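Local coordinates for protein export chaperone SatS (Mycobacterium tuberculosis H37Rv, PDB 6DNM) that acts as a chaperone for the SecA2 protein export pathway, probably by binding proteins that this pathway carries out of the cytoplasm, at residues I21-G26 with V124-D129; A28-L33 with S185-E190; D132-S137 with E180-S185; I42-N47 with S51-E56; E118-A123 with A154-P159. All coordinates share one frame; numbering follows the deposited sequence.

Contact 1 of 5, residues I21-G26 with V124-D129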
# COMPACT_ATOMS: atom_id res chain seq x y z
N ILE A 21 -1.49 -0.80 -7.86
CA ILE A 21 -0.32 -0.65 -6.99
C ILE A 21 0.37 -1.99 -6.83
O ILE A 21 -0.24 -3.05 -7.00
CB ILE A 21 -0.65 -0.03 -5.61
CG1 ILE A 21 -1.45 -1.00 -4.74
CG2 ILE A 21 -1.38 1.32 -5.77
CD1 ILE A 21 -1.62 -0.51 -3.30
N GLN A 22 1.66 -1.94 -6.50
CA GLN A 22 2.47 -3.12 -6.24
C GLN A 22 2.98 -3.06 -4.81
O GLN A 22 3.51 -2.03 -4.38
CB GLN A 22 3.68 -3.14 -7.17
CG GLN A 22 4.58 -4.36 -7.04
CD GLN A 22 5.89 -4.17 -7.77
OE1 GLN A 22 6.65 -3.24 -7.47
NE2 GLN A 22 6.16 -5.03 -8.76
N ILE A 23 2.82 -4.15 -4.06
CA ILE A 23 3.28 -4.22 -2.68
C ILE A 23 4.27 -5.37 -2.59
O ILE A 23 3.91 -6.52 -2.84
CB ILE A 23 2.13 -4.45 -1.68
CG1 ILE A 23 1.07 -3.34 -1.79
CG2 ILE A 23 2.68 -4.57 -0.26
CD1 ILE A 23 -0.23 -3.66 -1.04
N MET A 24 5.52 -5.06 -2.26
CA MET A 24 6.55 -6.08 -2.15
C MET A 24 6.89 -6.31 -0.69
O MET A 24 7.16 -5.37 0.06
CB MET A 24 7.80 -5.69 -2.95
CG MET A 24 7.51 -5.45 -4.43
SD MET A 24 8.99 -5.20 -5.44
CE MET A 24 9.74 -6.83 -5.42
N THR A 25 6.85 -7.57 -0.27
CA THR A 25 7.30 -7.98 1.05
C THR A 25 8.43 -8.98 0.87
O THR A 25 8.72 -9.44 -0.24
CB THR A 25 6.16 -8.61 1.86
OG1 THR A 25 5.92 -9.95 1.40
CG2 THR A 25 4.87 -7.80 1.73
N GLY A 26 9.10 -9.32 1.97
CA GLY A 26 10.22 -10.24 1.88
C GLY A 26 9.86 -11.58 1.27
O GLY A 26 10.75 -12.26 0.75
N VAL A 124 5.53 4.38 4.39
CA VAL A 124 4.65 5.07 5.33
C VAL A 124 3.40 5.58 4.62
O VAL A 124 2.30 5.54 5.18
CB VAL A 124 5.42 6.18 6.06
CG1 VAL A 124 4.47 7.09 6.84
CG2 VAL A 124 6.44 5.56 6.99
N GLU A 125 3.54 6.06 3.38
CA GLU A 125 2.38 6.44 2.60
C GLU A 125 1.38 5.29 2.48
O GLU A 125 0.19 5.46 2.75
CB GLU A 125 2.84 6.92 1.22
CG GLU A 125 1.73 7.24 0.26
CD GLU A 125 2.27 7.72 -1.07
OE1 GLU A 125 2.94 8.78 -1.10
OE2 GLU A 125 2.04 7.04 -2.09
N LEU A 126 1.86 4.09 2.14
CA LEU A 126 0.96 2.94 2.05
C LEU A 126 0.38 2.59 3.41
O LEU A 126 -0.82 2.32 3.53
CB LEU A 126 1.71 1.73 1.49
CG LEU A 126 0.90 0.43 1.50
CD1 LEU A 126 -0.26 0.46 0.50
CD2 LEU A 126 1.82 -0.75 1.24
N LEU A 127 1.22 2.57 4.45
CA LEU A 127 0.76 2.19 5.78
C LEU A 127 -0.37 3.10 6.26
O LEU A 127 -1.37 2.62 6.79
CB LEU A 127 1.92 2.27 6.76
CG LEU A 127 3.03 1.24 6.60
CD1 LEU A 127 4.13 1.48 7.61
CD2 LEU A 127 2.43 -0.10 6.79
N ARG A 128 -0.21 4.41 6.09
CA ARG A 128 -1.26 5.33 6.50
C ARG A 128 -2.54 5.08 5.72
O ARG A 128 -3.64 5.11 6.29
CB ARG A 128 -0.80 6.78 6.32
CG ARG A 128 0.42 7.15 7.12
CD ARG A 128 0.04 7.97 8.30
NE ARG A 128 1.22 8.55 8.94
CZ ARG A 128 1.29 8.79 10.24
NH1 ARG A 128 0.26 8.50 11.03
NH2 ARG A 128 2.39 9.33 10.75
N ASP A 129 -2.42 4.81 4.42
CA ASP A 129 -3.60 4.50 3.61
C ASP A 129 -4.28 3.22 4.09
O ASP A 129 -5.51 3.16 4.16
CB ASP A 129 -3.21 4.36 2.14
CG ASP A 129 -3.03 5.69 1.43
OD1 ASP A 129 -3.35 6.74 2.02
OD2 ASP A 129 -2.58 5.67 0.27
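Leu-126 turns CG away from its backbone N (chi1 174°) and, with chi2 at 69°, spreads its two methyls so that each meets a different isoleucine of the strand. Ile-21 answers with CG1 held between its backbone N and carbonyl carbon (chi1 70°), and a nearly straight chi2 carries CD1 outward to Leu-126 CD1 at 4.2 Å. At Ile-23 the first torsion is different: CG1 lies beside the backbone N and CG2 beside the carbonyl carbon, and both branches face the other leucine methyl. Leu-126 CD2 sits 4.1 Å from Ile-23 CG1 and 4.2 Å from Ile-23 CG2, the two side chains meeting at about a right angle. The strand-helix packing is evident from the spacing: Ile-21 and Ile-23, two positions apart in the strand, both direct their CB atoms at helix 117-134. This is one helix laid on a face of a mixed four-stranded sheet, with the backbones still 8.9 Å apart between Ile-23 CA and Leu-126 CA. All three residues are buried, the centre of the contact lies about 3 Å from the centre of the chain, and no hydrogen bond crosses between the segments. Tyr-99 of the adjoining strand 98-100 touches both Ile-21 and Leu-126. On the next helical position, Leu-127 turns to Trp-176, Leu-179 and Val-183 of helix 170-185.

Contact 2 of 5, residues A28-L33 with S185-E190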
# COMPACT_ATOMS: atom_id res chain seq x y z
N ALA A 28 6.62 -12.07 -0.71
CA ALA A 28 5.58 -12.05 -1.73
C ALA A 28 5.51 -10.67 -2.38
O ALA A 28 5.81 -9.66 -1.74
CB ALA A 28 4.21 -12.42 -1.14
N THR A 29 5.10 -10.65 -3.64
CA THR A 29 4.78 -9.42 -4.34
C THR A 29 3.32 -9.46 -4.74
O THR A 29 2.87 -10.42 -5.38
CB THR A 29 5.68 -9.22 -5.58
OG1 THR A 29 7.03 -9.05 -5.16
CG2 THR A 29 5.25 -8.00 -6.38
N PHE A 30 2.58 -8.43 -4.36
CA PHE A 30 1.14 -8.39 -4.55
C PHE A 30 0.73 -7.20 -5.41
O PHE A 30 1.41 -6.16 -5.43
CB PHE A 30 0.40 -8.23 -3.23
CG PHE A 30 0.53 -9.41 -2.32
CD1 PHE A 30 0.10 -10.67 -2.73
CD2 PHE A 30 1.05 -9.27 -1.05
CE1 PHE A 30 0.22 -11.77 -1.89
CE2 PHE A 30 1.17 -10.36 -0.21
CZ PHE A 30 0.75 -11.61 -0.62
N TYR A 31 -0.41 -7.35 -6.08
CA TYR A 31 -1.04 -6.30 -6.87
C TYR A 31 -2.46 -6.08 -6.37
O TYR A 31 -3.15 -7.04 -5.98
CB TYR A 31 -1.07 -6.68 -8.36
CG TYR A 31 0.34 -6.80 -8.88
CD1 TYR A 31 1.01 -5.69 -9.38
CD2 TYR A 31 1.03 -8.02 -8.80
CE1 TYR A 31 2.32 -5.79 -9.82
CE2 TYR A 31 2.34 -8.12 -9.22
CZ TYR A 31 2.98 -7.00 -9.74
OH TYR A 31 4.28 -7.10 -10.15
N THR A 32 -2.90 -4.83 -6.37
CA THR A 32 -4.28 -4.48 -6.04
C THR A 32 -4.56 -3.11 -6.65
O THR A 32 -3.73 -2.56 -7.38
CB THR A 32 -4.55 -4.56 -4.53
OG1 THR A 32 -5.96 -4.42 -4.29
CG2 THR A 32 -3.80 -3.49 -3.75
N LEU A 33 -5.75 -2.57 -6.37
CA LEU A 33 -6.14 -1.24 -6.82
C LEU A 33 -6.41 -0.34 -5.62
O LEU A 33 -6.90 -0.80 -4.58
CB LEU A 33 -7.42 -1.27 -7.67
CG LEU A 33 -7.42 -2.18 -8.91
CD1 LEU A 33 -8.76 -2.12 -9.61
CD2 LEU A 33 -6.30 -1.80 -9.87
N SER A 185 -2.39 -8.79 8.29
CA SER A 185 -3.75 -9.16 8.65
C SER A 185 -4.78 -8.47 7.77
O SER A 185 -5.92 -8.96 7.67
CB SER A 185 -4.01 -8.85 10.12
OG SER A 185 -4.40 -7.50 10.32
N ARG A 186 -4.42 -7.36 7.13
CA ARG A 186 -5.33 -6.59 6.29
C ARG A 186 -5.23 -6.94 4.81
O ARG A 186 -6.00 -6.39 4.01
CB ARG A 186 -5.10 -5.08 6.48
CG ARG A 186 -5.22 -4.58 7.91
CD ARG A 186 -6.65 -4.66 8.41
NE ARG A 186 -6.92 -5.97 9.00
CZ ARG A 186 -8.14 -6.41 9.29
NH1 ARG A 186 -9.20 -5.65 9.05
NH2 ARG A 186 -8.30 -7.62 9.81
N LEU A 187 -4.32 -7.83 4.43
CA LEU A 187 -4.16 -8.24 3.04
C LEU A 187 -4.80 -9.60 2.86
O LEU A 187 -4.25 -10.62 3.28
CB LEU A 187 -2.68 -8.29 2.68
CG LEU A 187 -1.85 -7.02 2.89
CD1 LEU A 187 -0.42 -7.21 2.41
CD2 LEU A 187 -2.50 -5.82 2.23
N ARG A 188 -5.97 -9.62 2.20
CA ARG A 188 -6.75 -10.83 1.97
C ARG A 188 -6.27 -11.48 0.67
O ARG A 188 -6.44 -10.92 -0.42
CB ARG A 188 -8.23 -10.48 1.89
CG ARG A 188 -9.17 -11.67 1.75
CD ARG A 188 -10.52 -11.28 1.15
NE ARG A 188 -11.19 -10.20 1.87
CZ ARG A 188 -11.95 -10.35 2.95
NH1 ARG A 188 -12.15 -11.55 3.47
NH2 ARG A 188 -12.51 -9.29 3.52
N ARG A 189 -5.67 -12.66 0.78
CA ARG A 189 -5.21 -13.36 -0.41
C ARG A 189 -6.42 -13.89 -1.17
O ARG A 189 -7.21 -14.66 -0.63
CB ARG A 189 -4.30 -14.52 0.01
CG ARG A 189 -2.85 -14.12 0.23
CD ARG A 189 -2.65 -13.31 1.50
NE ARG A 189 -1.23 -13.26 1.85
CZ ARG A 189 -0.71 -12.47 2.78
NH1 ARG A 189 0.60 -12.50 3.01
NH2 ARG A 189 -1.49 -11.63 3.47
N GLU A 190 -6.59 -13.44 -2.41
CA GLU A 190 -7.65 -13.97 -3.26
C GLU A 190 -7.11 -15.11 -4.11
O GLU A 190 -6.03 -15.63 -3.84
CB GLU A 190 -8.25 -12.87 -4.14
CG GLU A 190 -8.82 -11.70 -3.37
CD GLU A 190 -10.22 -11.95 -2.84
OE1 GLU A 190 -10.97 -10.97 -2.66
OE2 GLU A 190 -10.59 -13.12 -2.61
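The side chains of Arg-189 and Phe-30 cross at about a right angle, and the arginine can be followed outward from CB. The CB leaves the backbone without aiming at strand 29-37; a bend at chi2 (73°) then swings the chain over to the aromatic ring. NE is the first atom to arrive, 3.6 Å from Phe-30 CZ. Beyond it, CZ of Arg-189 lies 3.8 Å from Phe-30 CZ, and NH1 reaches the same ring carbon at 3.7 Å. The CZ-CE2 corner of the ring thus meets one guanidinium face, with CE2 3.8 Å above the plane and toward its rim; the planes are 76° apart, far from a parallel stack. NH2 donates to Leu-187 O at 2.9 Å, close to the guanidinium plane, while NH1 forms a salt bridge with Glu-184, and these two bonds would restrict rotation of the group. Deeper in, Leu-187 CD1 packs 4.3 Å from Phe-30 CD2. Val-52 touches both Phe-30 and Leu-187, placing the contact where the C-terminal strand 187-189 of a three-stranded sheet packs against strand 29-37 of the larger mixed sheet.

Contact 3 of 5, residues D132-S137 with E180-S185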
# COMPACT_ATOMS: atom_id res chain seq x y z
N ASP A 132 -6.06 3.95 7.36
CA ASP A 132 -7.28 4.73 7.15
C ASP A 132 -8.38 3.85 6.56
O ASP A 132 -9.53 3.89 7.02
CB ASP A 132 -6.99 5.91 6.23
CG ASP A 132 -6.10 6.97 6.87
OD1 ASP A 132 -5.77 6.85 8.07
OD2 ASP A 132 -5.73 7.93 6.17
N TYR A 133 -8.04 3.05 5.55
CA TYR A 133 -9.03 2.20 4.90
C TYR A 133 -9.58 1.15 5.86
O TYR A 133 -10.77 0.84 5.84
CB TYR A 133 -8.41 1.53 3.68
CG TYR A 133 -9.31 0.48 3.04
CD1 TYR A 133 -10.47 0.85 2.38
CD2 TYR A 133 -9.00 -0.87 3.14
CE1 TYR A 133 -11.30 -0.11 1.80
CE2 TYR A 133 -9.81 -1.83 2.56
CZ TYR A 133 -10.96 -1.45 1.90
OH TYR A 133 -11.77 -2.41 1.33
N SER A 134 -8.72 0.60 6.71
CA SER A 134 -9.14 -0.43 7.64
C SER A 134 -9.91 0.12 8.83
O SER A 134 -10.46 -0.67 9.61
CB SER A 134 -7.92 -1.20 8.16
OG SER A 134 -7.13 -0.38 9.01
N GLU A 135 -9.96 1.45 8.99
CA GLU A 135 -10.64 2.09 10.11
C GLU A 135 -10.08 1.63 11.46
O GLU A 135 -10.80 1.57 12.46
CB GLU A 135 -12.16 1.94 10.03
CG GLU A 135 -12.76 2.55 8.78
CD GLU A 135 -14.27 2.47 8.76
OE1 GLU A 135 -14.89 3.27 8.03
OE2 GLU A 135 -14.83 1.62 9.47
N ASP A 136 -8.79 1.31 11.48
CA ASP A 136 -8.09 0.84 12.66
C ASP A 136 -6.96 1.82 12.95
O ASP A 136 -6.25 2.24 12.03
CB ASP A 136 -7.49 -0.55 12.39
CG ASP A 136 -7.01 -1.24 13.65
OD1 ASP A 136 -7.53 -2.34 13.95
OD2 ASP A 136 -6.12 -0.70 14.33
N SER A 137 -6.79 2.17 14.22
CA SER A 137 -5.80 3.17 14.60
C SER A 137 -4.39 2.61 14.74
O SER A 137 -3.50 3.34 15.17
CB SER A 137 -6.21 3.84 15.92
OG SER A 137 -6.28 2.87 16.96
N GLU A 180 3.95 -4.68 11.00
CA GLU A 180 3.93 -5.50 9.79
C GLU A 180 2.94 -6.65 9.92
O GLU A 180 2.29 -7.02 8.93
CB GLU A 180 5.34 -5.97 9.40
CG GLU A 180 5.37 -6.58 8.00
CD GLU A 180 6.76 -6.69 7.37
OE1 GLU A 180 7.79 -6.42 8.04
OE2 GLU A 180 6.82 -7.05 6.18
N ARG A 181 2.79 -7.22 11.13
CA ARG A 181 1.76 -8.24 11.34
C ARG A 181 0.37 -7.66 11.13
O ARG A 181 -0.51 -8.31 10.55
CB ARG A 181 1.88 -8.84 12.74
CG ARG A 181 3.03 -9.82 12.92
CD ARG A 181 2.89 -10.60 14.22
NE ARG A 181 3.02 -9.76 15.41
CZ ARG A 181 4.17 -9.44 16.00
NH1 ARG A 181 5.32 -9.90 15.52
NH2 ARG A 181 4.17 -8.68 17.09
N PHE A 182 0.14 -6.42 11.60
CA PHE A 182 -1.14 -5.77 11.34
C PHE A 182 -1.39 -5.62 9.84
O PHE A 182 -2.47 -5.94 9.34
CB PHE A 182 -1.20 -4.40 12.02
CG PHE A 182 -2.37 -3.57 11.57
CD1 PHE A 182 -3.64 -3.85 12.04
CD2 PHE A 182 -2.20 -2.56 10.63
CE1 PHE A 182 -4.73 -3.11 11.61
CE2 PHE A 182 -3.28 -1.81 10.20
CZ PHE A 182 -4.55 -2.10 10.68
N VAL A 183 -0.39 -5.13 9.11
CA VAL A 183 -0.54 -4.98 7.66
C VAL A 183 -0.90 -6.31 7.02
O VAL A 183 -1.85 -6.40 6.22
CB VAL A 183 0.74 -4.39 7.05
CG1 VAL A 183 0.65 -4.42 5.55
CG2 VAL A 183 0.95 -2.99 7.55
N GLU A 184 -0.17 -7.37 7.37
CA GLU A 184 -0.45 -8.68 6.79
C GLU A 184 -1.87 -9.13 7.10
O GLU A 184 -2.52 -9.76 6.25
CB GLU A 184 0.57 -9.71 7.27
CG GLU A 184 1.98 -9.49 6.73
CD GLU A 184 2.13 -9.96 5.30
OE1 GLU A 184 1.13 -10.46 4.73
OE2 GLU A 184 3.24 -9.85 4.74
N SER A 185 -2.39 -8.79 8.29
CA SER A 185 -3.75 -9.16 8.65
C SER A 185 -4.78 -8.47 7.77
O SER A 185 -5.92 -8.96 7.67
CB SER A 185 -4.01 -8.85 10.12
OG SER A 185 -4.40 -7.50 10.32
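Phe-182 projects from helix 170-185 against the C-terminal end of helix 117-134, where a Schellman motif ends the helix: Glu-135 has positive phi (58°) and there are two bonds back into the last turn, one of them Glu-135 N to Asp-132 O. Along the second segment, Glu-180 comes first, its carboxylate weakly bonded to the indole NH of Trp-176 in its own helix. Phe-182 then carries the contact. With CG anti to the backbone N (chi1 169°), its ring extends from the helix until CZ and CE1 meet the other segment. Ser-134 OG approaches at the ring edge, in plane, 3.5 Å from Phe-182 CZ; that hydroxyl is hydrogen-bonded to the carbonyls of Ile-130 and Gly-131 in the preceding turn. Asp-136 points back at Phe-182 from the other segment, its CB 3.7 Å from Phe-182 CZ and its CG 3.6 Å from Phe-182 CE1. Its carboxylate plane is inclined 53° to the ring, and OD2 accepts from the backbone N of Ala-138 at the start of the next helix, a bond that would help hold the group beside the CE1-CZ end of the ring. Ala-138 and Val-139 of that helix also touch the ring. Val-183, one residue on, packs on Ile-130 of helix 117-134. At the end of the segment, Ser-185 OG donates to Phe-182 O at 2.7 Å, in the carbonyl plane and on a lone pair.

Contact 4 of 5, residues I42-N47 with S51-E56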
# COMPACT_ATOMS: atom_id res chain seq x y z
N ILE A 42 -9.57 4.26 -0.71
CA ILE A 42 -10.41 3.08 -0.88
C ILE A 42 -9.63 2.07 -1.71
O ILE A 42 -9.13 2.41 -2.79
CB ILE A 42 -11.77 3.38 -1.53
CG1 ILE A 42 -12.46 4.58 -0.88
CG2 ILE A 42 -12.67 2.16 -1.43
CD1 ILE A 42 -13.86 4.85 -1.42
N PHE A 43 -9.51 0.85 -1.21
CA PHE A 43 -8.81 -0.21 -1.92
C PHE A 43 -9.82 -1.18 -2.52
O PHE A 43 -10.98 -1.24 -2.12
CB PHE A 43 -7.89 -1.00 -0.98
CG PHE A 43 -6.68 -0.24 -0.51
CD1 PHE A 43 -5.45 -0.42 -1.11
CD2 PHE A 43 -6.76 0.61 0.59
CE1 PHE A 43 -4.33 0.25 -0.66
CE2 PHE A 43 -5.64 1.28 1.05
CZ PHE A 43 -4.43 1.10 0.42
N LEU A 44 -9.35 -1.96 -3.49
CA LEU A 44 -10.08 -3.13 -3.94
C LEU A 44 -10.16 -4.10 -2.77
O LEU A 44 -9.16 -4.73 -2.41
CB LEU A 44 -9.36 -3.74 -5.13
CG LEU A 44 -10.00 -4.96 -5.76
CD1 LEU A 44 -11.34 -4.57 -6.42
CD2 LEU A 44 -9.05 -5.60 -6.79
N GLY A 45 -11.32 -4.20 -2.15
CA GLY A 45 -11.45 -4.97 -0.93
C GLY A 45 -12.83 -4.78 -0.35
O GLY A 45 -13.69 -4.12 -0.93
N ARG A 46 -13.03 -5.38 0.82
CA ARG A 46 -14.29 -5.27 1.53
C ARG A 46 -14.03 -5.44 3.01
O ARG A 46 -13.07 -6.11 3.41
CB ARG A 46 -15.29 -6.33 1.07
CG ARG A 46 -14.77 -7.76 1.23
CD ARG A 46 -15.45 -8.75 0.29
NE ARG A 46 -15.12 -10.13 0.62
CZ ARG A 46 -14.17 -10.84 0.02
NH1 ARG A 46 -13.94 -12.10 0.39
NH2 ARG A 46 -13.44 -10.31 -0.95
N ASN A 47 -14.87 -4.80 3.83
CA ASN A 47 -14.82 -4.95 5.28
C ASN A 47 -13.43 -4.65 5.85
O ASN A 47 -12.93 -5.34 6.74
CB ASN A 47 -15.32 -6.33 5.72
CG ASN A 47 -16.71 -6.64 5.17
OD1 ASN A 47 -17.59 -5.79 5.20
ND2 ASN A 47 -16.90 -7.85 4.67
N SER A 51 -8.02 -6.87 -0.98
CA SER A 51 -7.81 -8.05 -1.83
C SER A 51 -6.49 -7.91 -2.58
O SER A 51 -6.30 -6.94 -3.33
CB SER A 51 -8.96 -8.19 -2.82
OG SER A 51 -10.16 -8.56 -2.18
N VAL A 52 -5.60 -8.89 -2.42
CA VAL A 52 -4.31 -8.88 -3.10
C VAL A 52 -4.19 -10.09 -4.02
O VAL A 52 -4.75 -11.16 -3.76
CB VAL A 52 -3.12 -8.81 -2.12
CG1 VAL A 52 -3.13 -7.47 -1.40
CG2 VAL A 52 -3.13 -9.98 -1.14
N PHE A 53 -3.40 -9.91 -5.08
CA PHE A 53 -3.25 -10.88 -6.16
C PHE A 53 -1.77 -11.06 -6.48
O PHE A 53 -0.99 -10.11 -6.41
CB PHE A 53 -4.02 -10.41 -7.41
CG PHE A 53 -5.49 -10.25 -7.15
CD1 PHE A 53 -6.36 -11.30 -7.40
CD2 PHE A 53 -5.99 -9.08 -6.58
CE1 PHE A 53 -7.71 -11.18 -7.11
CE2 PHE A 53 -7.34 -8.95 -6.30
CZ PHE A 53 -8.20 -10.00 -6.56
N GLY A 54 -1.38 -12.30 -6.81
CA GLY A 54 0.03 -12.57 -7.03
C GLY A 54 0.55 -12.18 -8.39
O GLY A 54 1.76 -12.30 -8.64
N SER A 55 -0.32 -11.73 -9.28
CA SER A 55 0.10 -11.35 -10.62
C SER A 55 -0.91 -10.39 -11.20
O SER A 55 -2.06 -10.32 -10.77
CB SER A 55 0.22 -12.57 -11.54
OG SER A 55 -1.05 -13.16 -11.76
N GLU A 56 -0.46 -9.66 -12.22
CA GLU A 56 -1.37 -8.81 -12.96
C GLU A 56 -2.46 -9.63 -13.64
O GLU A 56 -3.62 -9.21 -13.67
CB GLU A 56 -0.59 -7.95 -13.94
CG GLU A 56 0.43 -7.04 -13.24
CD GLU A 56 1.61 -6.68 -14.12
OE1 GLU A 56 2.76 -7.10 -13.81
OE2 GLU A 56 1.40 -5.97 -15.12
O HOH W 1 -10.89 -8.10 0.62
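The backbones of Leu-44 and Ser-51 are joined by one hydrogen bond, Ser-51 N to Leu-44 O at 2.8 Å, with an N-H...O angle of 148°. It lies at the open end of the beta hairpin formed by strands 45-46 and 49-52, and the nearest CA atoms, those of Gly-45 and Ser-51, are only 4.9 Å apart. Gly-45 CA itself comes to 3.9 Å from Ser-51 N. Among the apolar groups, Leu-44 extends CG anti to its backbone N (chi1 -179°) and brings CD2 to 3.8 Å from Phe-53 CE2. The methyl approaches the ring obliquely, and the two side chains run at roughly a right angle. Leu-59 of helix 56-63 touches both residues, and Tyr-62 of the same helix packs on Leu-44 and meets the Phe-53 ring. The polar part of the contact is built on Arg-46, extended from CG to NE, whose NH2 stands 3.9 Å from Ser-51 OG. Both atoms turn to the same carboxylate oxygen, Glu-190 OE1, by a salt bridge from the arginine and a hydrogen bond from the serine. A water adds a further link, donating to Ser-51 OG at 2.9 Å and weakly accepting from Arg-46 N at 3.5 Å. The shared acceptor implies that the hairpin and the C-terminal residue are tied together through one carboxylate, whose negative charge the arginine would partly offset.

Contact 5 of 5, residues E118-A123 with A154-P159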
# COMPACT_ATOMS: atom_id res chain seq x y z
N GLU A 118 13.90 7.01 0.91
CA GLU A 118 12.85 6.95 -0.11
C GLU A 118 11.97 5.72 0.08
O GLU A 118 10.73 5.81 0.02
CB GLU A 118 13.47 6.98 -1.50
CG GLU A 118 12.46 7.18 -2.61
CD GLU A 118 13.00 6.74 -3.96
OE1 GLU A 118 12.19 6.57 -4.89
OE2 GLU A 118 14.24 6.57 -4.08
N GLN A 119 12.57 4.56 0.33
CA GLN A 119 11.79 3.36 0.60
C GLN A 119 10.83 3.58 1.77
O GLN A 119 9.64 3.25 1.69
CB GLN A 119 12.71 2.18 0.91
CG GLN A 119 11.90 0.92 1.19
CD GLN A 119 12.74 -0.25 1.62
OE1 GLN A 119 13.97 -0.17 1.64
NE2 GLN A 119 12.07 -1.35 1.95
N LEU A 120 11.34 4.13 2.86
CA LEU A 120 10.50 4.36 4.02
C LEU A 120 9.39 5.36 3.76
O LEU A 120 8.30 5.19 4.21
CB LEU A 120 11.35 4.77 5.22
CG LEU A 120 10.59 4.95 6.52
CD1 LEU A 120 9.94 3.65 6.97
CD2 LEU A 120 11.45 5.53 7.63
N ASP A 121 9.69 6.40 3.00
CA ASP A 121 8.69 7.39 2.69
C ASP A 121 7.51 6.80 1.96
O ASP A 121 6.38 7.03 2.33
CB ASP A 121 9.25 8.57 1.93
CG ASP A 121 8.35 9.76 2.04
OD1 ASP A 121 7.50 9.97 1.21
OD2 ASP A 121 8.45 10.46 3.07
N LEU A 122 7.80 6.03 0.93
CA LEU A 122 6.74 5.31 0.22
C LEU A 122 6.02 4.33 1.14
O LEU A 122 4.79 4.25 1.12
CB LEU A 122 7.34 4.59 -0.99
CG LEU A 122 7.62 5.49 -2.19
CD1 LEU A 122 8.67 4.86 -3.09
CD2 LEU A 122 6.33 5.77 -2.95
N ALA A 123 6.76 3.58 1.96
CA ALA A 123 6.13 2.59 2.84
C ALA A 123 5.15 3.24 3.81
O ALA A 123 4.06 2.71 4.06
CB ALA A 123 7.19 1.81 3.61
N ALA A 154 10.31 9.24 12.03
CA ALA A 154 10.34 10.69 11.83
C ALA A 154 11.76 11.18 11.57
O ALA A 154 11.98 12.04 10.71
CB ALA A 154 9.71 11.41 13.03
N TYR A 155 12.74 10.61 12.28
CA TYR A 155 14.12 11.01 12.07
C TYR A 155 14.59 10.67 10.66
O TYR A 155 15.19 11.52 9.98
CB TYR A 155 15.03 10.36 13.12
CG TYR A 155 16.48 10.71 12.89
CD1 TYR A 155 16.98 11.94 13.30
CD2 TYR A 155 17.34 9.84 12.23
CE1 TYR A 155 18.30 12.29 13.08
CE2 TYR A 155 18.67 10.18 12.00
CZ TYR A 155 19.14 11.41 12.43
OH TYR A 155 20.46 11.75 12.21
N VAL A 156 14.34 9.44 10.20
CA VAL A 156 14.80 9.03 8.87
C VAL A 156 14.16 9.90 7.79
O VAL A 156 14.81 10.26 6.80
CB VAL A 156 14.53 7.53 8.62
CG1 VAL A 156 14.78 7.16 7.15
CG2 VAL A 156 15.36 6.66 9.55
N LEU A 157 12.88 10.25 7.96
CA LEU A 157 12.17 10.99 6.93
C LEU A 157 12.49 12.48 6.93
O LEU A 157 12.05 13.18 6.01
CB LEU A 157 10.67 10.78 7.07
CG LEU A 157 10.20 9.34 6.84
CD1 LEU A 157 8.69 9.25 6.99
CD2 LEU A 157 10.63 8.90 5.44
N ASP A 158 13.24 12.98 7.92
CA ASP A 158 13.58 14.40 7.99
C ASP A 158 15.09 14.58 7.93
O ASP A 158 15.77 14.49 8.96
CB ASP A 158 13.02 15.01 9.28
CG ASP A 158 13.27 16.51 9.38
OD1 ASP A 158 13.87 17.10 8.46
OD2 ASP A 158 12.86 17.09 10.41
N PRO A 159 15.64 14.87 6.75
CA PRO A 159 17.09 15.09 6.65
C PRO A 159 17.61 16.31 7.40
O PRO A 159 18.84 16.48 7.51
CB PRO A 159 17.33 15.22 5.13
CG PRO A 159 16.22 14.41 4.54
CD PRO A 159 15.03 14.69 5.42
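Leu-120 packs on Val-156 and Leu-157, and Leu-157 also meets Asp-121, where two helices approach closely, Asp-121 CA and Leu-157 CA being 6.6 Å apart. In the first shell, Leu-120 CD2 touches Val-156 CG1 at 3.7 Å and Leu-157 CG at 4.1 Å, crossing both side chains at about a right angle. Leu-157 CD2 lies near the helix backbone, 3.6 Å from Asp-121 N and 3.6 Å from Asp-121 OD2. The latter approach is methyl to carboxylate oxygen, and no hydrogen bond spans the segments. Torsions account for the placement: Leu-120 CG stands opposite its backbone N (chi1 -176°), while Leu-157 CG lies beside its own N (chi1 -64°), which directs CD2 toward Asp-121. Farther out, Phe-108 of helix 104-110 packs on Leu-120, and Leu-104 of that helix touches Gln-119 and Ala-123, one turn apart. Two residues before Leu-157, Tyr-155 packs on Pro-112 and Pro-165. The contact thus joins the N-terminal part of helix 117-134 to the C-terminal end of helix 148-157, with helix 104-110 alongside.

Helix 117-134 runs through contacts 5, 1 and 3 in that order along its length, from its packing on helix 148-157, past strand 19-24, to helix 170-185. Contacts 2 and 4 lie together, centres 6 Å apart, where strand 29-37 of the four-stranded sheet meets the three-stranded sheet; contact 5 is about 23 and 25 Å from their centres, across the chain's centre. Strands 19-24 and 29-37 pair directly, linking contacts 1 and 2, and contacts 2 and 3 share Ser-185. Contact 2 joins segments 152 residues apart and encloses contacts 3, 4 and 5 in sequence, so the C-terminal strand closes the domain back onto its early strands.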